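Local structure of exported gluconolactonase (3DR2) at residues S47-W52 against S280-Q286; N89-D94 against P133-V138; N191-P197 against D242-R248. The protein catalyses the hydrolysis of gluconolactone to gluconate, probably at a calcium-containing site at the centre of its six-bladed beta-propeller. All coordinates share one frame. Residue numbers count along the deposited sequence, not the author numbering.

Interaction 1: S47-W52 against S280-Q286; sequences SEGPAW and SNCTFDQ. With CA (calcium ion), chain D.
Strands 47-52 and 281-284 run side by side in the same direction, their axes 9° apart and 6.1 Å at closest approach, with Glu-48 beside Ser-280, Pro-50 beside Thr-283 and Trp-52 beside Asp-285. No backbone ladder joins them; side chains and water do. Ser-280 (chi1 p) donates from OG to Ser-47 O at 2.7 Å and also pairs with Thr-294. Ser-280 and Asn-281 form a classic beta bulge opposite Thr-294. Ser-47 OG is satisfied by Gly-296 O. Glu-48 divides its carboxylate: OE2 binds calcium at 2.5 Å, while OE1 accepts from Asn-281 ND2 (3.0 Å, 169°) and from Gly-49 N (2.7 Å); Gly-49 has positive phi (45/57). Asn-281 ND2 has a second acceptor in Asp-135, and its OD1 takes Cys-282 N at 2.8 Å. Water 1 lies 2.9 Å from Pro-50 O, with a weak bond to Asn-281 OD1 (3.4 Å). Water 2 accepts from Trp-52 N (2.9 Å), donates to Phe-284 O (2.9 Å) and hydrogen-bonds Thr-283 OG1 at 2.5 Å. The apolar filling is Pro-50 CD on Asn-281 CB (3.4 Å) and Pro-50 CB on Thr-283 CG2 (3.9 Å). At the far end the Trp-52 indole (chi1 t) takes Asp-285 CB over its six-membered ring, a CH-pi contact 4.0 Å from the centroid; Trp-52 NE1 is hydrogen-bonded to Glu-54. Two innermost blade strands meeting this way beside a central metal are characteristic of the SMP-30/gluconolactonase beta-propeller.

Interaction 2: N89-D94 against P133-V138; sequences NGNAVD and PNDLIV. With CA (calcium ion), chain D.
Neighbouring blades of the six-bladed propeller meet here through their innermost strands, 89-93 and 136-138, which run parallel (7° between axes, 6.2 Å at closest approach). Gly-90 faces Asp-135, with CA atoms 4.2 Å apart, and Ala-92 faces Ile-137 (CA to CA 5.8 Å). Pro-133 leads into Asn-134, whose backbone (-103/-57) brings its O to Gly-90 N, a 3.0 Å hydrogen bond and the one clear direct bond between the segments. A CB on Gly-90 would clash with that O and with Asp-135 CA, so the close approach depends on the missing side chain. Asn-134 (chi1 t) binds calcium through OD1 at 2.4 Å, and its ND2 donates to calcium-bound water 4 at 3.1 Å; Asn-89 OD1 receives a weak bond from the same water. Asp-135, also chi1 t, takes Leu-136 N on OD2 (2.8 Å); water 7, with several acceptors in reach, lies 2.7 Å from Asp-135 OD2 and accepts from Asn-91 N. Asp-135 OD1 reaches Asn-281 ND2. Leu-136 (p, t) lays CD2 3.5 Å from Gly-90 C and CG 3.8 Å from Ala-92 CB. Ile-137 CB points away, and the side chain packs on Leu-193 and Phe-195. Val-138 (chi1 t) sets CG2 4.2 Å from Ala-92 CB and 3.7 Å from Val-93 O. Water 8 donates to Leu-136 O at 2.6 Å and to Asn-91 O at 3.1 Å.

Interaction 3: N191-P197 against D242-R248; sequences NGLAFSP and DGFCVDR. With CA (calcium ion), chain D.
This pair of inner propeller strands, 191-195 and 244-246, is parallel to within 5°, axes 6.2 Å apart at closest approach, with Gly-192 beside Gly-243 (CA atoms 4.2 Å apart) and Ala-194 beside Cys-245 (CA to CA 5.8 Å). Asn-191 and Asp-242 both adopt chi1 t, at -155° and -156°, with chi2 of -36° and -44°. These matched conformations bring Asn-191 OD1 and Asp-242 OD1 each to 2.4 Å from the calcium; the metal holds these oxygens 2.9 Å apart. Water 9 bridges behind them, accepting from Asn-191 ND2 (3.0 Å) and donating to Asp-242 OD2 (2.7 Å), while ND2 also hydrogen-bonds Thr-207. Phe-244 (chi1 53°, chi2 83°) starts sideways yet swings its ring across, placing CE2 3.5 Å from Gly-192 C, CZ 3.5 Å from Leu-193 CA and CE1 3.7 Å from Ala-194 CB. A CB on Gly-192 would be tight against CE2 and clash with Asp-242 O. Val-246 (chi1 t) packs CG2 3.9 Å from Ala-194 CB and CG1 3.9 Å from Pro-197 CD. Two waters fill the gap: water 10 accepts from Leu-193 N (3.1 Å) and Phe-244 N (3.0 Å), and water 11 donates to Leu-193 O and Phe-244 O, 2.9 Å each.

All three contacts are buried, centred 6 to 8 Å from the chain centre, and each joins the inner strands of adjacent blades; together they cover all six blades around the calcium bound by Glu-48 (interaction 1), Asn-134 (interaction 2), Asn-191 and Asp-242 (both interaction 3), with four waters completing its shell. A further calcium lies near Thr-283, Ile-137 and Cys-245. Interactions 2 and 3 share a close glycine and an alanine-centred apolar row, whereas interaction 1 uses proline, side-chain hydrogen bonds and an indole. Exposed residues appear only at the metal-distal ends, Gln-286 in interaction 1, Pro-197 and Arg-248 in interaction 3. Gly-49 O to Asn-91 ND2 and Ser-280 O to Gly-243 N, probable hydrogen bonds, continue the ring between pairs.

Interaction 1: S47-W52 against S280-Q286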
# COMPACT_ATOMS: atom_id res chain seq x y z
N SER A 47 -0.19 8.36 4.04
CA SER A 47 -0.22 9.72 3.53
C SER A 47 1.00 10.52 3.96
O SER A 47 1.41 10.47 5.13
CB SER A 47 -1.49 10.43 4.01
OG SER A 47 -2.64 9.79 3.50
N GLU A 48 1.55 11.27 3.02
CA GLU A 48 2.75 12.07 3.27
C GLU A 48 2.89 13.23 2.29
O GLU A 48 2.12 13.35 1.34
CB GLU A 48 3.99 11.17 3.14
CG GLU A 48 4.71 10.88 4.44
CD GLU A 48 5.70 11.97 4.80
OE1 GLU A 48 5.42 13.15 4.50
OE2 GLU A 48 6.75 11.65 5.38
N GLY A 49 3.88 14.08 2.55
CA GLY A 49 4.21 15.21 1.70
C GLY A 49 3.15 16.13 1.11
O GLY A 49 3.10 16.32 -0.11
N PRO A 50 2.32 16.76 1.95
CA PRO A 50 1.28 17.67 1.46
C PRO A 50 1.88 18.99 0.96
O PRO A 50 2.77 19.56 1.60
CB PRO A 50 0.40 17.87 2.68
CG PRO A 50 1.41 17.84 3.81
CD PRO A 50 2.30 16.67 3.42
N ALA A 51 1.40 19.46 -0.18
CA ALA A 51 1.88 20.71 -0.75
C ALA A 51 0.73 21.41 -1.46
O ALA A 51 0.02 20.81 -2.27
CB ALA A 51 3.00 20.42 -1.74
N TRP A 52 0.55 22.69 -1.14
CA TRP A 52 -0.52 23.46 -1.76
C TRP A 52 -0.08 23.93 -3.15
O TRP A 52 0.97 24.55 -3.29
CB TRP A 52 -0.89 24.66 -0.89
CG TRP A 52 -1.90 25.56 -1.54
CD1 TRP A 52 -1.67 26.77 -2.13
CD2 TRP A 52 -3.30 25.29 -1.72
NE1 TRP A 52 -2.83 27.27 -2.66
CE2 TRP A 52 -3.85 26.38 -2.42
CE3 TRP A 52 -4.13 24.23 -1.35
CZ2 TRP A 52 -5.20 26.44 -2.77
CZ3 TRP A 52 -5.48 24.29 -1.70
CH2 TRP A 52 -6.00 25.39 -2.40
N SER A 280 1.98 12.59 9.97
CA SER A 280 3.27 12.50 9.28
C SER A 280 3.80 13.81 8.72
O SER A 280 5.01 13.96 8.54
CB SER A 280 3.17 11.50 8.13
OG SER A 280 2.31 12.00 7.11
N ASN A 281 2.92 14.76 8.44
CA ASN A 281 3.37 16.02 7.84
C ASN A 281 2.22 17.02 7.86
O ASN A 281 1.09 16.68 8.20
CB ASN A 281 3.79 15.75 6.39
CG ASN A 281 4.93 16.64 5.93
OD1 ASN A 281 4.94 17.83 6.18
ND2 ASN A 281 5.89 16.04 5.23
N CYS A 282 2.51 18.26 7.51
CA CYS A 282 1.48 19.29 7.45
C CYS A 282 1.96 20.47 6.63
O CYS A 282 3.16 20.64 6.40
CB CYS A 282 1.05 19.74 8.85
SG CYS A 282 2.33 20.51 9.90
N THR A 283 1.01 21.28 6.16
CA THR A 283 1.34 22.44 5.35
C THR A 283 0.11 23.35 5.32
O THR A 283 -0.99 22.92 5.67
CB THR A 283 1.72 22.03 3.90
OG1 THR A 283 2.45 23.09 3.26
CG2 THR A 283 0.46 21.72 3.07
N PHE A 284 0.30 24.60 4.93
CA PHE A 284 -0.81 25.54 4.84
C PHE A 284 -1.12 25.81 3.38
O PHE A 284 -0.32 25.49 2.49
CB PHE A 284 -0.45 26.89 5.46
CG PHE A 284 -0.59 26.93 6.95
CD1 PHE A 284 0.51 26.69 7.77
CD2 PHE A 284 -1.81 27.22 7.53
CE1 PHE A 284 0.38 26.74 9.15
CE2 PHE A 284 -1.95 27.27 8.91
CZ PHE A 284 -0.85 27.03 9.73
N ASP A 285 -2.29 26.38 3.13
CA ASP A 285 -2.64 26.75 1.78
C ASP A 285 -1.97 28.11 1.58
O ASP A 285 -1.32 28.63 2.49
CB ASP A 285 -4.17 26.86 1.62
CG ASP A 285 -4.79 27.88 2.55
OD1 ASP A 285 -4.19 28.19 3.60
OD2 ASP A 285 -5.89 28.36 2.24
N GLN A 286 -2.11 28.67 0.39
CA GLN A 286 -1.53 29.95 0.03
C GLN A 286 -1.76 31.05 1.08
O GLN A 286 -0.82 31.68 1.55
CB GLN A 286 -2.12 30.39 -1.30
CG GLN A 286 -1.13 30.46 -2.44
CD GLN A 286 -0.31 31.72 -2.38
OE1 GLN A 286 0.36 31.99 -1.39
NE2 GLN A 286 -0.36 32.50 -3.45
CA CA D . 8.95 12.70 6.10
O HOH W 1 5.22 18.97 3.04
O HOH W 2 1.79 24.12 1.03
O HOH W 3 9.15 15.06 6.40
O HOH W 4 8.77 10.17 5.90
O HOH W 5 8.36 13.34 3.86
O HOH W 6 6.76 13.71 6.50

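Interaction 2: N89-D94 against P133-V138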
# COMPACT_ATOMS: atom_id res chain seq x y z
N ASN A 89 7.41 10.38 -1.98
CA ASN A 89 7.18 10.80 -0.60
C ASN A 89 6.88 12.29 -0.56
O ASN A 89 5.76 12.71 -0.82
CB ASN A 89 8.42 10.45 0.25
CG ASN A 89 8.17 10.58 1.75
OD1 ASN A 89 8.93 10.04 2.56
ND2 ASN A 89 7.11 11.29 2.11
N GLY A 90 7.88 13.11 -0.25
CA GLY A 90 7.65 14.54 -0.20
C GLY A 90 7.27 15.18 -1.53
O GLY A 90 7.69 14.72 -2.59
N ASN A 91 6.46 16.23 -1.46
CA ASN A 91 6.04 17.01 -2.63
C ASN A 91 6.23 18.48 -2.26
O ASN A 91 6.16 18.85 -1.09
CB ASN A 91 4.56 16.82 -2.98
CG ASN A 91 4.23 15.40 -3.38
OD1 ASN A 91 4.61 14.94 -4.45
ND2 ASN A 91 3.51 14.71 -2.51
N ALA A 92 6.45 19.30 -3.28
CA ALA A 92 6.61 20.74 -3.11
C ALA A 92 6.26 21.38 -4.44
O ALA A 92 6.12 20.68 -5.45
CB ALA A 92 8.04 21.08 -2.72
N VAL A 93 6.12 22.70 -4.45
CA VAL A 93 5.77 23.43 -5.67
C VAL A 93 6.82 24.51 -5.90
O VAL A 93 7.08 25.31 -5.01
CB VAL A 93 4.39 24.08 -5.54
CG1 VAL A 93 4.01 24.76 -6.86
CG2 VAL A 93 3.36 23.04 -5.15
N ASP A 94 7.41 24.53 -7.09
CA ASP A 94 8.43 25.53 -7.37
C ASP A 94 7.84 26.87 -7.78
O ASP A 94 6.62 27.03 -7.83
CB ASP A 94 9.43 25.01 -8.40
CG ASP A 94 8.85 24.87 -9.80
OD1 ASP A 94 9.51 24.20 -10.63
OD2 ASP A 94 7.77 25.43 -10.08
N PRO A 133 15.54 10.29 -1.00
CA PRO A 133 15.01 11.62 -0.69
C PRO A 133 13.66 11.47 0.00
O PRO A 133 12.77 10.79 -0.50
CB PRO A 133 14.91 12.27 -2.05
CG PRO A 133 16.11 11.70 -2.75
CD PRO A 133 16.04 10.24 -2.38
N ASN A 134 13.54 12.14 1.14
CA ASN A 134 12.34 12.04 1.97
C ASN A 134 11.39 13.24 1.87
O ASN A 134 10.21 13.07 1.56
CB ASN A 134 12.79 11.82 3.42
CG ASN A 134 11.66 11.41 4.33
OD1 ASN A 134 10.77 12.21 4.61
ND2 ASN A 134 11.69 10.17 4.80
N ASP A 135 11.90 14.43 2.15
CA ASP A 135 11.06 15.63 2.08
C ASP A 135 11.85 16.74 1.39
O ASP A 135 13.08 16.71 1.35
CB ASP A 135 10.63 16.05 3.50
CG ASP A 135 9.32 16.83 3.53
OD1 ASP A 135 8.75 16.99 4.63
OD2 ASP A 135 8.87 17.28 2.45
N LEU A 136 11.14 17.72 0.83
CA LEU A 136 11.81 18.82 0.14
C LEU A 136 11.04 20.12 0.21
O LEU A 136 9.85 20.14 0.51
CB LEU A 136 12.04 18.45 -1.34
CG LEU A 136 10.87 18.56 -2.33
CD1 LEU A 136 11.34 18.09 -3.70
CD2 LEU A 136 9.69 17.71 -1.86
N ILE A 137 11.75 21.22 -0.06
CA ILE A 137 11.16 22.55 -0.07
C ILE A 137 11.86 23.34 -1.17
O ILE A 137 12.91 22.93 -1.66
CB ILE A 137 11.37 23.29 1.28
CG1 ILE A 137 12.86 23.47 1.57
CG2 ILE A 137 10.67 22.53 2.40
CD1 ILE A 137 13.17 24.25 2.85
N VAL A 138 11.25 24.44 -1.57
CA VAL A 138 11.83 25.29 -2.60
C VAL A 138 12.07 26.67 -2.00
O VAL A 138 11.15 27.29 -1.48
CB VAL A 138 10.88 25.43 -3.80
CG1 VAL A 138 11.54 26.26 -4.89
CG2 VAL A 138 10.51 24.05 -4.33
CA CA D . 8.95 12.70 6.10
O HOH W 4 8.77 10.17 5.90
O HOH W 7 6.41 17.41 1.41
O HOH W 8 7.41 21.01 0.82
O HOH W 5 8.36 13.34 3.86
O HOH W 3 9.15 15.06 6.40
O HOH W 6 6.76 13.71 6.50

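Interaction 3: N191-P197 against D242-R248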
# COMPACT_ATOMS: atom_id res chain seq x y z
N ASN A 191 14.82 14.36 8.29
CA ASN A 191 13.49 14.06 7.79
C ASN A 191 12.78 15.27 7.20
O ASN A 191 12.85 15.53 6.00
CB ASN A 191 12.67 13.45 8.92
CG ASN A 191 11.54 12.58 8.41
OD1 ASN A 191 10.95 12.89 7.39
ND2 ASN A 191 11.23 11.50 9.12
N GLY A 192 12.08 16.02 8.05
CA GLY A 192 11.39 17.20 7.56
C GLY A 192 12.31 18.40 7.54
O GLY A 192 13.39 18.38 8.12
N LEU A 193 11.89 19.46 6.84
CA LEU A 193 12.69 20.67 6.79
C LEU A 193 11.81 21.83 6.37
O LEU A 193 10.77 21.63 5.73
CB LEU A 193 13.86 20.53 5.81
CG LEU A 193 13.58 20.61 4.30
CD1 LEU A 193 14.90 20.76 3.54
CD2 LEU A 193 12.83 19.37 3.85
N ALA A 194 12.23 23.04 6.73
CA ALA A 194 11.50 24.26 6.41
C ALA A 194 12.33 25.48 6.80
O ALA A 194 13.09 25.44 7.77
CB ALA A 194 10.17 24.28 7.16
N PHE A 195 12.18 26.56 6.03
CA PHE A 195 12.88 27.81 6.30
C PHE A 195 12.03 28.74 7.15
O PHE A 195 10.81 28.65 7.15
CB PHE A 195 13.20 28.56 5.00
CG PHE A 195 14.52 28.22 4.41
CD1 PHE A 195 14.60 27.56 3.19
CD2 PHE A 195 15.70 28.60 5.05
CE1 PHE A 195 15.83 27.27 2.62
CE2 PHE A 195 16.93 28.31 4.49
CZ PHE A 195 17.00 27.65 3.27
N SER A 196 12.70 29.64 7.87
CA SER A 196 11.99 30.64 8.66
C SER A 196 11.54 31.63 7.59
O SER A 196 12.03 31.60 6.46
CB SER A 196 12.94 31.33 9.63
OG SER A 196 14.03 31.90 8.92
N PRO A 197 10.60 32.53 7.93
CA PRO A 197 10.19 33.48 6.88
C PRO A 197 11.33 34.27 6.24
O PRO A 197 11.34 34.46 5.02
CB PRO A 197 9.15 34.36 7.59
CG PRO A 197 9.41 34.15 9.06
CD PRO A 197 9.79 32.70 9.15
N ASP A 242 8.15 14.39 12.27
CA ASP A 242 8.36 13.97 10.89
C ASP A 242 8.46 15.16 9.94
O ASP A 242 9.55 15.66 9.66
CB ASP A 242 7.21 13.06 10.47
CG ASP A 242 7.57 12.11 9.35
OD1 ASP A 242 8.22 12.55 8.38
OD2 ASP A 242 7.18 10.92 9.43
N GLY A 243 7.32 15.60 9.44
CA GLY A 243 7.29 16.75 8.55
C GLY A 243 6.70 17.93 9.29
O GLY A 243 5.98 17.75 10.26
N PHE A 244 7.01 19.14 8.83
CA PHE A 244 6.49 20.34 9.48
C PHE A 244 6.57 21.54 8.54
O PHE A 244 7.18 21.46 7.47
CB PHE A 244 7.30 20.62 10.75
CG PHE A 244 8.79 20.67 10.53
CD1 PHE A 244 9.40 21.84 10.07
CD2 PHE A 244 9.57 19.55 10.76
CE1 PHE A 244 10.78 21.88 9.86
CE2 PHE A 244 10.95 19.58 10.55
CZ PHE A 244 11.55 20.75 10.09
N CYS A 245 5.94 22.64 8.94
CA CYS A 245 5.97 23.84 8.13
C CYS A 245 6.11 25.06 9.03
O CYS A 245 5.95 24.97 10.24
CB CYS A 245 4.69 23.96 7.28
SG CYS A 245 3.16 24.16 8.23
N VAL A 246 6.43 26.20 8.42
CA VAL A 246 6.58 27.45 9.16
C VAL A 246 5.68 28.50 8.52
O VAL A 246 5.67 28.63 7.29
CB VAL A 246 8.04 27.93 9.13
CG1 VAL A 246 8.16 29.26 9.87
CG2 VAL A 246 8.95 26.88 9.75
N ASP A 247 4.94 29.24 9.33
CA ASP A 247 4.04 30.26 8.80
C ASP A 247 4.72 31.62 8.68
O ASP A 247 5.85 31.80 9.12
CB ASP A 247 2.76 30.35 9.65
CG ASP A 247 3.01 30.86 11.05
OD1 ASP A 247 2.16 30.60 11.93
OD2 ASP A 247 4.03 31.55 11.28
N ARG A 248 4.02 32.58 8.07
CA ARG A 248 4.58 33.92 7.88
C ARG A 248 5.00 34.60 9.18
O ARG A 248 5.86 35.49 9.17
CB ARG A 248 3.59 34.81 7.13
CG ARG A 248 4.04 35.20 5.72
CD ARG A 248 3.50 34.26 4.65
NE ARG A 248 2.04 34.34 4.55
CZ ARG A 248 1.32 33.69 3.63
NH1 ARG A 248 1.92 32.93 2.73
NH2 ARG A 248 0.00 33.81 3.62
CA CA D . 8.95 12.70 6.10
O HOH W 9 9.23 9.24 8.95
O HOH W 10 8.88 19.08 6.46
O HOH W 11 8.06 22.33 4.88
O HOH W 3 9.15 15.06 6.40
O HOH W 4 8.77 10.17 5.90
O HOH W 5 8.36 13.34 3.86
O HOH W 6 6.76 13.71 6.50